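Local coordinates for protein tryptophanyl-tRNA synthetase (Thermus thermophilus, PDB 2EL7) that probably charges tRNA(Trp) with L-tryptophan at the expense of ATP, as a homodimeric class I aminoacyl-tRNA synthetase, at residues M1-S6 against Y140-P146; L20-Q25 against L179-P185; V79-V83 against L303-R309; T158-R163 against P174-A178. One frame throughout, in Å; residues are numbered along the deposited sequence.

Interaction 1 (M1-S6 against Y140-P146); sequences MKRVLS and YKADTVP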
# COMPACT_ATOMS: atom_id res chain seq x y z
N MET A 1 -13.58 -11.89 -23.12
CA MET A 1 -14.10 -10.88 -22.13
C MET A 1 -15.09 -11.49 -21.14
O MET A 1 -16.24 -11.75 -21.51
CB MET A 1 -14.78 -9.73 -22.88
CG MET A 1 -15.24 -8.56 -22.04
SD MET A 1 -16.17 -7.32 -23.01
CE MET A 1 -15.08 -5.97 -23.05
N LYS A 2 -14.66 -11.73 -19.91
CA LYS A 2 -15.55 -12.29 -18.87
C LYS A 2 -15.85 -11.25 -17.78
O LYS A 2 -16.98 -11.10 -17.34
CB LYS A 2 -14.93 -13.50 -18.18
CG LYS A 2 -14.76 -14.76 -19.02
CD LYS A 2 -14.12 -15.82 -18.14
CE LYS A 2 -13.96 -17.14 -18.86
NZ LYS A 2 -13.32 -18.15 -17.96
N ARG A 3 -14.82 -10.56 -17.32
CA ARG A 3 -15.03 -9.56 -16.30
C ARG A 3 -14.25 -8.32 -16.64
O ARG A 3 -13.06 -8.38 -16.93
CB ARG A 3 -14.60 -10.05 -14.92
CG ARG A 3 -14.81 -9.00 -13.85
CD ARG A 3 -14.55 -9.56 -12.49
NE ARG A 3 -15.59 -10.51 -12.12
CZ ARG A 3 -15.43 -11.50 -11.25
NH1 ARG A 3 -16.44 -12.29 -10.99
NH2 ARG A 3 -14.26 -11.69 -10.64
N VAL A 4 -14.93 -7.19 -16.62
CA VAL A 4 -14.31 -5.94 -16.96
C VAL A 4 -14.20 -5.00 -15.76
O VAL A 4 -15.09 -4.96 -14.92
CB VAL A 4 -15.10 -5.24 -18.11
CG1 VAL A 4 -14.60 -3.81 -18.31
CG2 VAL A 4 -14.91 -6.04 -19.39
N LEU A 5 -13.09 -4.28 -15.67
CA LEU A 5 -12.94 -3.31 -14.61
C LEU A 5 -12.76 -1.96 -15.28
O LEU A 5 -11.81 -1.77 -16.05
CB LEU A 5 -11.74 -3.59 -13.71
CG LEU A 5 -11.63 -2.45 -12.66
CD1 LEU A 5 -12.76 -2.54 -11.63
CD2 LEU A 5 -10.30 -2.50 -11.96
N SER A 6 -13.67 -1.04 -15.02
CA SER A 6 -13.57 0.30 -15.61
C SER A 6 -13.42 1.36 -14.52
O SER A 6 -14.21 1.42 -13.59
CB SER A 6 -14.80 0.59 -16.48
OG SER A 6 -14.97 -0.41 -17.49
N TYR A 140 -9.72 -8.33 -8.51
CA TYR A 140 -11.04 -8.71 -9.01
C TYR A 140 -10.94 -9.64 -10.21
O TYR A 140 -11.96 -9.98 -10.84
CB TYR A 140 -11.85 -7.46 -9.41
CG TYR A 140 -12.04 -6.44 -8.30
CD1 TYR A 140 -11.57 -5.13 -8.43
CD2 TYR A 140 -12.64 -6.81 -7.10
CE1 TYR A 140 -11.68 -4.23 -7.38
CE2 TYR A 140 -12.75 -5.93 -6.06
CZ TYR A 140 -12.26 -4.64 -6.19
OH TYR A 140 -12.26 -3.83 -5.07
N LYS A 141 -9.71 -10.04 -10.54
CA LYS A 141 -9.45 -10.93 -11.66
C LYS A 141 -10.09 -10.42 -12.94
O LYS A 141 -10.59 -11.21 -13.73
CB LYS A 141 -9.97 -12.34 -11.38
CG LYS A 141 -8.92 -13.38 -10.99
CD LYS A 141 -8.58 -13.36 -9.52
CE LYS A 141 -7.57 -14.45 -9.12
NZ LYS A 141 -8.12 -15.83 -8.98
N ALA A 142 -10.12 -9.11 -13.13
CA ALA A 142 -10.71 -8.56 -14.36
C ALA A 142 -9.76 -8.88 -15.51
O ALA A 142 -8.55 -8.80 -15.35
CB ALA A 142 -10.89 -7.00 -14.25
N ASP A 143 -10.29 -9.23 -16.67
CA ASP A 143 -9.44 -9.55 -17.81
C ASP A 143 -9.50 -8.48 -18.89
O ASP A 143 -8.78 -8.54 -19.88
CB ASP A 143 -9.84 -10.92 -18.41
CG ASP A 143 -11.25 -10.92 -18.96
OD1 ASP A 143 -12.09 -11.72 -18.50
OD2 ASP A 143 -11.54 -10.12 -19.85
N THR A 144 -10.35 -7.48 -18.70
CA THR A 144 -10.45 -6.43 -19.69
C THR A 144 -10.58 -5.09 -19.00
O THR A 144 -11.24 -4.95 -17.97
CB THR A 144 -11.66 -6.66 -20.61
OG1 THR A 144 -11.55 -7.96 -21.20
CG2 THR A 144 -11.70 -5.61 -21.72
N VAL A 145 -9.93 -4.09 -19.57
CA VAL A 145 -9.97 -2.78 -18.98
C VAL A 145 -10.09 -1.72 -20.04
O VAL A 145 -9.19 -1.57 -20.86
CB VAL A 145 -8.70 -2.52 -18.16
CG1 VAL A 145 -8.81 -1.16 -17.45
CG2 VAL A 145 -8.47 -3.63 -17.14
N PRO A 146 -11.20 -0.98 -20.07
CA PRO A 146 -11.35 0.07 -21.08
C PRO A 146 -10.48 1.25 -20.72
O PRO A 146 -10.50 1.71 -19.59
CB PRO A 146 -12.83 0.40 -21.04
CG PRO A 146 -13.19 0.13 -19.62
CD PRO A 146 -12.45 -1.15 -19.31

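Interaction 2 (L20-Q25 against L179-P185); sequences LGAIKQ and LLNPEAP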
# COMPACT_ATOMS: atom_id res chain seq x y z
N LEU A 20 -20.37 10.84 -25.23
CA LEU A 20 -20.31 10.28 -26.57
C LEU A 20 -19.25 9.20 -26.78
O LEU A 20 -19.35 8.40 -27.72
CB LEU A 20 -20.09 11.40 -27.59
CG LEU A 20 -21.32 12.31 -27.68
CD1 LEU A 20 -21.07 13.48 -28.62
CD2 LEU A 20 -22.48 11.46 -28.16
N GLY A 21 -18.24 9.16 -25.91
CA GLY A 21 -17.19 8.17 -26.07
C GLY A 21 -17.16 7.00 -25.10
O GLY A 21 -17.67 5.91 -25.39
N ALA A 22 -16.55 7.21 -23.94
CA ALA A 22 -16.39 6.16 -22.94
C ALA A 22 -17.66 5.64 -22.30
O ALA A 22 -17.82 4.44 -22.12
CB ALA A 22 -15.44 6.65 -21.85
N ILE A 23 -18.57 6.55 -21.97
CA ILE A 23 -19.81 6.18 -21.32
C ILE A 23 -20.66 5.30 -22.21
O ILE A 23 -21.21 4.28 -21.76
CB ILE A 23 -20.60 7.44 -20.87
CG1 ILE A 23 -19.85 8.13 -19.72
CG2 ILE A 23 -21.99 7.07 -20.37
CD1 ILE A 23 -20.49 9.40 -19.25
N LYS A 24 -20.77 5.67 -23.47
CA LYS A 24 -21.55 4.88 -24.40
C LYS A 24 -20.98 3.46 -24.43
O LYS A 24 -21.73 2.49 -24.56
CB LYS A 24 -21.51 5.50 -25.80
CG LYS A 24 -21.92 4.54 -26.91
CD LYS A 24 -22.25 5.30 -28.21
CE LYS A 24 -23.63 5.98 -28.15
NZ LYS A 24 -23.84 6.87 -26.96
N GLN A 25 -19.67 3.33 -24.27
CA GLN A 25 -19.05 2.02 -24.30
C GLN A 25 -19.28 1.26 -22.99
O GLN A 25 -19.53 0.05 -22.99
CB GLN A 25 -17.56 2.14 -24.59
CG GLN A 25 -16.87 0.81 -24.75
CD GLN A 25 -15.38 0.96 -25.02
OE1 GLN A 25 -14.64 1.54 -24.22
NE2 GLN A 25 -14.93 0.44 -26.17
N LEU A 179 -8.95 -2.38 -23.63
CA LEU A 179 -10.07 -2.31 -24.56
C LEU A 179 -10.13 -0.86 -25.00
O LEU A 179 -10.49 0.02 -24.21
CB LEU A 179 -11.39 -2.69 -23.89
CG LEU A 179 -12.68 -2.50 -24.72
CD1 LEU A 179 -12.62 -3.40 -25.96
CD2 LEU A 179 -13.91 -2.86 -23.87
N LEU A 180 -9.74 -0.61 -26.25
CA LEU A 180 -9.77 0.74 -26.79
C LEU A 180 -11.17 1.03 -27.31
O LEU A 180 -12.02 0.14 -27.36
CB LEU A 180 -8.74 0.89 -27.90
CG LEU A 180 -7.31 0.78 -27.36
CD1 LEU A 180 -6.30 0.76 -28.48
CD2 LEU A 180 -7.05 1.95 -26.46
N ASN A 181 -11.38 2.27 -27.74
CA ASN A 181 -12.69 2.72 -28.22
C ASN A 181 -12.54 3.60 -29.48
O ASN A 181 -12.94 4.78 -29.49
CB ASN A 181 -13.33 3.51 -27.07
CG ASN A 181 -14.78 3.85 -27.32
OD1 ASN A 181 -15.49 3.13 -28.01
ND2 ASN A 181 -15.23 4.95 -26.72
N PRO A 182 -12.00 3.01 -30.57
CA PRO A 182 -11.78 3.69 -31.85
C PRO A 182 -13.04 4.26 -32.51
O PRO A 182 -13.00 5.32 -33.14
CB PRO A 182 -11.12 2.61 -32.69
CG PRO A 182 -11.85 1.39 -32.24
CD PRO A 182 -11.85 1.56 -30.73
N GLU A 183 -14.15 3.55 -32.37
CA GLU A 183 -15.40 4.01 -32.96
C GLU A 183 -15.97 5.27 -32.30
O GLU A 183 -16.91 5.86 -32.82
CB GLU A 183 -16.44 2.89 -32.94
CG GLU A 183 -16.59 2.19 -34.30
CD GLU A 183 -16.62 3.19 -35.46
OE1 GLU A 183 -15.55 3.77 -35.78
OE2 GLU A 183 -17.70 3.40 -36.07
N ALA A 184 -15.40 5.68 -31.17
CA ALA A 184 -15.87 6.85 -30.45
C ALA A 184 -15.38 8.14 -31.07
O ALA A 184 -14.27 8.21 -31.56
CB ALA A 184 -15.44 6.79 -29.01
N PRO A 185 -16.21 9.18 -31.03
CA PRO A 185 -15.85 10.48 -31.60
C PRO A 185 -14.84 11.23 -30.73
O PRO A 185 -14.87 11.14 -29.50
CB PRO A 185 -17.19 11.21 -31.64
CG PRO A 185 -18.20 10.09 -31.67
CD PRO A 185 -17.64 9.13 -30.70
O HOH W 1 -11.80 2.25 -24.38

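Interaction 3 (V79-V83 against L303-R309); sequences VTLFV and LLEGAKR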
# COMPACT_ATOMS: atom_id res chain seq x y z
N VAL A 79 -25.34 -3.64 -13.41
CA VAL A 79 -23.90 -3.76 -13.16
C VAL A 79 -23.43 -3.76 -11.71
O VAL A 79 -24.23 -3.96 -10.78
CB VAL A 79 -23.12 -2.67 -13.94
CG1 VAL A 79 -23.65 -2.60 -15.37
CG2 VAL A 79 -23.21 -1.31 -13.23
N THR A 80 -22.12 -3.58 -11.53
CA THR A 80 -21.51 -3.57 -10.20
C THR A 80 -20.68 -2.32 -10.05
O THR A 80 -19.57 -2.26 -10.55
CB THR A 80 -20.66 -4.83 -9.97
OG1 THR A 80 -21.54 -5.96 -9.92
CG2 THR A 80 -19.88 -4.79 -8.65
N LEU A 81 -21.24 -1.33 -9.36
CA LEU A 81 -20.61 -0.04 -9.14
C LEU A 81 -20.23 0.12 -7.70
O LEU A 81 -21.06 -0.08 -6.82
CB LEU A 81 -21.58 1.07 -9.51
CG LEU A 81 -21.16 2.54 -9.39
CD1 LEU A 81 -19.99 2.83 -10.32
CD2 LEU A 81 -22.36 3.42 -9.78
N PHE A 82 -18.99 0.51 -7.46
CA PHE A 82 -18.48 0.68 -6.11
C PHE A 82 -17.35 1.71 -6.04
O PHE A 82 -16.81 2.13 -7.07
CB PHE A 82 -18.00 -0.67 -5.58
CG PHE A 82 -16.87 -1.26 -6.36
CD1 PHE A 82 -15.56 -1.04 -5.98
CD2 PHE A 82 -17.12 -2.08 -7.46
CE1 PHE A 82 -14.49 -1.63 -6.68
CE2 PHE A 82 -16.08 -2.67 -8.17
CZ PHE A 82 -14.75 -2.44 -7.78
N VAL A 83 -17.02 2.13 -4.82
CA VAL A 83 -15.96 3.11 -4.58
C VAL A 83 -14.68 2.38 -4.18
O VAL A 83 -14.70 1.55 -3.27
CB VAL A 83 -16.34 4.07 -3.43
CG1 VAL A 83 -15.15 4.99 -3.12
CG2 VAL A 83 -17.56 4.88 -3.81
N LEU A 303 -24.05 1.69 -4.27
CA LEU A 303 -22.63 1.65 -3.92
C LEU A 303 -22.36 0.57 -2.86
O LEU A 303 -21.39 -0.18 -2.96
CB LEU A 303 -22.14 3.03 -3.40
CG LEU A 303 -22.22 4.19 -4.40
CD1 LEU A 303 -21.64 5.45 -3.79
CD2 LEU A 303 -21.43 3.82 -5.66
N LEU A 304 -23.23 0.49 -1.87
CA LEU A 304 -23.10 -0.46 -0.78
C LEU A 304 -23.18 -1.88 -1.29
O LEU A 304 -22.40 -2.74 -0.89
CB LEU A 304 -24.22 -0.23 0.23
CG LEU A 304 -23.98 -0.69 1.67
CD1 LEU A 304 -22.94 0.22 2.32
CD2 LEU A 304 -25.31 -0.65 2.48
N GLU A 305 -24.12 -2.11 -2.19
CA GLU A 305 -24.34 -3.43 -2.78
C GLU A 305 -23.23 -3.76 -3.82
O GLU A 305 -22.83 -4.91 -3.95
CB GLU A 305 -25.74 -3.47 -3.44
CG GLU A 305 -26.40 -4.85 -3.46
CD GLU A 305 -26.95 -5.26 -2.08
OE1 GLU A 305 -27.10 -6.49 -1.84
OE2 GLU A 305 -27.24 -4.37 -1.25
N GLY A 306 -22.77 -2.75 -4.54
CA GLY A 306 -21.72 -3.00 -5.50
C GLY A 306 -20.47 -3.44 -4.75
O GLY A 306 -19.71 -4.32 -5.19
N ALA A 307 -20.28 -2.84 -3.58
CA ALA A 307 -19.13 -3.16 -2.76
C ALA A 307 -19.18 -4.57 -2.16
O ALA A 307 -18.16 -5.27 -2.12
CB ALA A 307 -18.97 -2.11 -1.65
N LYS A 308 -20.36 -5.00 -1.71
CA LYS A 308 -20.49 -6.34 -1.11
C LYS A 308 -20.04 -7.37 -2.12
O LYS A 308 -19.22 -8.24 -1.83
CB LYS A 308 -21.95 -6.64 -0.72
CG LYS A 308 -22.52 -5.64 0.25
CD LYS A 308 -23.82 -6.10 0.88
CE LYS A 308 -24.39 -4.98 1.76
NZ LYS A 308 -25.65 -5.35 2.45
N ARG A 309 -20.59 -7.22 -3.32
CA ARG A 309 -20.31 -8.07 -4.46
C ARG A 309 -18.83 -8.09 -4.88
O ARG A 309 -18.27 -9.16 -5.12
CB ARG A 309 -21.19 -7.57 -5.62
CG ARG A 309 -21.22 -8.46 -6.82
CD ARG A 309 -22.19 -7.85 -7.85
NE ARG A 309 -23.54 -7.66 -7.33
CZ ARG A 309 -24.27 -6.55 -7.47
NH1 ARG A 309 -25.50 -6.50 -6.97
NH2 ARG A 309 -23.79 -5.49 -8.09
O HOH W 2 -18.92 1.28 -2.91

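Interaction 4 (T158-R163 against P174-A178); sequences TREIAR and PEPQA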
# COMPACT_ATOMS: atom_id res chain seq x y z
N THR A 158 0.53 -4.17 -15.59
CA THR A 158 -0.31 -5.14 -14.91
C THR A 158 -0.09 -6.56 -15.42
O THR A 158 -0.02 -7.51 -14.61
CB THR A 158 -1.79 -4.75 -15.06
OG1 THR A 158 -1.96 -3.40 -14.60
CG2 THR A 158 -2.71 -5.66 -14.23
N ARG A 159 0.03 -6.74 -16.74
CA ARG A 159 0.25 -8.09 -17.28
C ARG A 159 1.64 -8.57 -16.87
O ARG A 159 1.81 -9.72 -16.49
CB ARG A 159 0.14 -8.14 -18.82
CG ARG A 159 -1.23 -7.82 -19.41
CD ARG A 159 -1.31 -8.21 -20.90
NE ARG A 159 -0.46 -7.38 -21.74
CZ ARG A 159 -0.87 -6.30 -22.38
NH1 ARG A 159 -0.00 -5.60 -23.11
NH2 ARG A 159 -2.15 -5.92 -22.33
N GLU A 160 2.62 -7.68 -16.92
CA GLU A 160 3.96 -8.07 -16.51
C GLU A 160 3.95 -8.59 -15.08
O GLU A 160 4.57 -9.60 -14.78
CB GLU A 160 4.94 -6.89 -16.66
CG GLU A 160 5.57 -6.79 -18.08
CD GLU A 160 6.26 -5.45 -18.36
OE1 GLU A 160 6.59 -5.19 -19.54
OE2 GLU A 160 6.46 -4.66 -17.42
N ILE A 161 3.23 -7.89 -14.20
CA ILE A 161 3.12 -8.26 -12.79
C ILE A 161 2.37 -9.58 -12.63
O ILE A 161 2.71 -10.39 -11.78
CB ILE A 161 2.40 -7.12 -11.97
CG1 ILE A 161 3.31 -5.89 -11.86
CG2 ILE A 161 2.05 -7.61 -10.56
CD1 ILE A 161 2.68 -4.73 -11.20
N ALA A 162 1.36 -9.80 -13.46
CA ALA A 162 0.61 -11.03 -13.37
C ALA A 162 1.51 -12.20 -13.75
O ALA A 162 1.54 -13.22 -13.05
CB ALA A 162 -0.58 -10.97 -14.29
N ARG A 163 2.25 -12.04 -14.84
CA ARG A 163 3.15 -13.10 -15.28
C ARG A 163 4.18 -13.38 -14.21
O ARG A 163 4.43 -14.55 -13.89
CB ARG A 163 3.84 -12.73 -16.59
CG ARG A 163 2.90 -12.70 -17.79
CD ARG A 163 3.66 -12.83 -19.10
NE ARG A 163 4.49 -11.67 -19.36
CZ ARG A 163 4.04 -10.55 -19.92
NH1 ARG A 163 2.76 -10.47 -20.27
NH2 ARG A 163 4.85 -9.52 -20.10
N PRO A 174 -5.17 -13.41 -14.31
CA PRO A 174 -5.30 -13.36 -15.76
C PRO A 174 -4.43 -12.20 -16.15
O PRO A 174 -4.11 -11.39 -15.29
CB PRO A 174 -6.78 -13.04 -15.97
CG PRO A 174 -7.04 -12.09 -14.78
CD PRO A 174 -6.38 -12.88 -13.65
N GLU A 175 -4.06 -12.11 -17.42
CA GLU A 175 -3.26 -11.00 -17.94
C GLU A 175 -4.28 -10.10 -18.60
O GLU A 175 -4.74 -10.37 -19.70
CB GLU A 175 -2.26 -11.50 -18.99
CG GLU A 175 -1.11 -12.30 -18.38
CD GLU A 175 -0.15 -12.85 -19.41
OE1 GLU A 175 0.36 -12.05 -20.23
OE2 GLU A 175 0.09 -14.08 -19.41
N PRO A 176 -4.67 -9.01 -17.94
CA PRO A 176 -5.66 -8.14 -18.56
C PRO A 176 -5.29 -7.53 -19.88
O PRO A 176 -4.12 -7.26 -20.15
CB PRO A 176 -5.91 -7.08 -17.48
CG PRO A 176 -4.62 -7.05 -16.76
CD PRO A 176 -4.22 -8.48 -16.64
N GLN A 177 -6.30 -7.33 -20.72
CA GLN A 177 -6.09 -6.71 -22.01
C GLN A 177 -6.81 -5.37 -22.05
O GLN A 177 -7.90 -5.23 -21.48
CB GLN A 177 -6.59 -7.62 -23.13
CG GLN A 177 -5.57 -8.66 -23.55
CD GLN A 177 -6.15 -9.70 -24.48
OE1 GLN A 177 -6.89 -9.36 -25.42
NE2 GLN A 177 -5.82 -10.97 -24.25
N ALA A 178 -6.19 -4.40 -22.70
CA ALA A 178 -6.76 -3.07 -22.86
C ALA A 178 -7.89 -3.12 -23.89
O ALA A 178 -7.80 -3.85 -24.88
CB ALA A 178 -5.70 -2.11 -23.31
O HOH W 3 -3.59 -4.56 -24.41

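Interaction 1 (M1-S6 against Y140-P146)
Leu5 lies over Ala142, with Leu5 CB 3.6 Å from Ala142 CB, and its CD1 reaches to 4.3 Å from CD1 of the Tyr140 ring. On the other face Val4 packs on Thr144 and Pro146: Val4 CG2 is 3.5 Å from Thr144 CB, and Val4 CG1 is 3.6 Å from Pro146 CD. Between these two layers the strands run roughly parallel, their axes 28° apart and 4.9 Å at closest approach, with a single bridge between Val4 and Thr144. Leu5 N donates to Thr144 O (3.0 Å), while Arg3 O accepts from Asp143 N (2.9 Å) and, weakly, from Thr144 N (3.4 Å). Ahead of the bridge the Asp143 carboxylate takes over. Asp143 OD1 accepts from Lys2 N (2.9 Å) and Arg3 N (3.2 Å), and Asp143 OD2 is held by Thr144 OG1 at 2.5 Å. Arg3 reaches back so that NH2 donates to Tyr140 O (2.9 Å), at the end of helix 124-139, where Lys141 is the C' residue of a Schellman motif; Arg3 NE pairs with Asp36. The contact joins the first strand of the class I Rossmann fold to strand 144-146, which the chain reaches through helix 124-139. A carboxylate and a guanidinium each bind backbone of the other segment, so the short bridge is extended by side-chain-to-backbone bonds.

Interaction 2 (L20-Q25 against L179-P185)
The amide of Gln25 makes the firmest link: its NE2 donates to Leu180 O at 3.2 Å with an N-H...O angle of 162°. A water extends the same grip, lying 2.9 Å from Gln25 OE1 and 2.6 Å from Leu179 O. One helical turn before Gln25, Gly21 O, in the wider pi-type turn of the helix, takes a weak hydrogen bond from Asn181 ND2 (2.9 Å). Asn181 also opens a type I turn, closed by Ala184 N donating to Asn181 O at 3.1 Å, and this turn sets Ala184 against the helix: Ala184 CB sits 3.7 Å from Gly21 CA, and Pro185 CD lies 3.5 Å from Leu20 O. The Ala184-Pro185 end thus rests on the backbone of Leu20 and Gly21, while the 179-181 end meets the Gln25 side chain. Helix 16-33 begins in the predicted HIGH region, and Leu20 adjoins Val187, a predicted ATP site. Helix 239-247 closes one end through Tyr246, touching Leu20 and Pro185; strand 144-146 flanks the other, Pro146 against Gln25.

Interaction 3 (V79-V83 against L303-R309)
Val79 leads into an edge strand of the parallel Rossmann sheet, and its O accepts a hydrogen bond from Arg35 NH1. Helix 296-324 crosses the strand almost at right angles (97°), with the axes 6.0 Å apart at closest approach. At Thr80, OG1 accepts from Arg309 NH2 at 2.9 Å, though the position of this hydroxyl is less certain, and CG2 lies 3.5 Å from Gly306 O. At Leu81 the crossing is tight because Gly306 has no side chain: Leu81 O meets Gly306 CA at 3.3 Å in a CA-H...O contact, and a side chain on Gly306 would run into that oxygen. Leu81 CG also packs on Leu303 CD2 (4.0 Å). Phe82 leaves CB 4.3 Å from Ala307 CB while its ring meets Tyr140 edge-to-face, near the predicted tryptophan site. Val83 CG2 touches Leu303 CD1 at 4.1 Å, where Leu328 of the second subunit packs on both residues. Beside them one water joins strand to helix, accepting from Val83 N (2.8 Å) and donating to Leu303 O (2.9 Å).

Interaction 4 (T158-R163 against P174-A178)
A helical segment, 158-163, faces an extended one, 174-178, that straightens into a strand at Gln177. The backbones come nearest at Arg159 and Glu175, whose CA atoms are 4.6 Å apart, close enough that the extended chain runs directly against the helix. Thr158 and Ala162, one turn apart, both turn their CB toward it: Thr158 CG2 lies 3.5 Å from Pro176 CG, and Ala162 CB 3.7 Å from Pro174 O. On the flank, two arginines take the polar contacts. Arg159 drapes along the chain, with CG 3.8 Å from Glu175 CB and NH2 donating to Pro176 O at 3.2 Å; the same NH2 donates to a water at 2.9 Å, which also accepts from Ala178 N at 3.1 Å. A turn further on, Arg163 NH1 forms a salt bridge with Glu175 OE1 at 2.9 Å. Helix 124-139 lies against the apolar part, where its Leu138 touches both Thr158 and Pro176, and Gln177 pairs by its backbone with Asp143 and Val145. This is the return leg of a beta-alpha-beta unit, strand 144-146, helix 153-169 and strand 177-179, the repeating element of the Rossmann fold, with the chain laid on the helix just before it enters the second parallel strand.

From the N terminus, interactions 1, 2 and 3 open in turn at 1-6, 20-25 and 79-83. They close in the same order, interaction 1 at 140-146, interaction 2 at 179-185 and interaction 3 at 303-309, so all three cross one another along the chain. Interaction 4 follows interaction 1 in series, closes at 174-178 and is nested within the loops of interactions 2 and 3; it ends at Ala178, and the second segment of interaction 2 follows at once from Leu179. A probable hydrogen bond from Leu179 N to Val145 O (2.9 Å) joins interactions 1 and 2. Together they tie the Rossmann sheet to helix 16-33, helix 153-169 and the C-terminal helix 296-324.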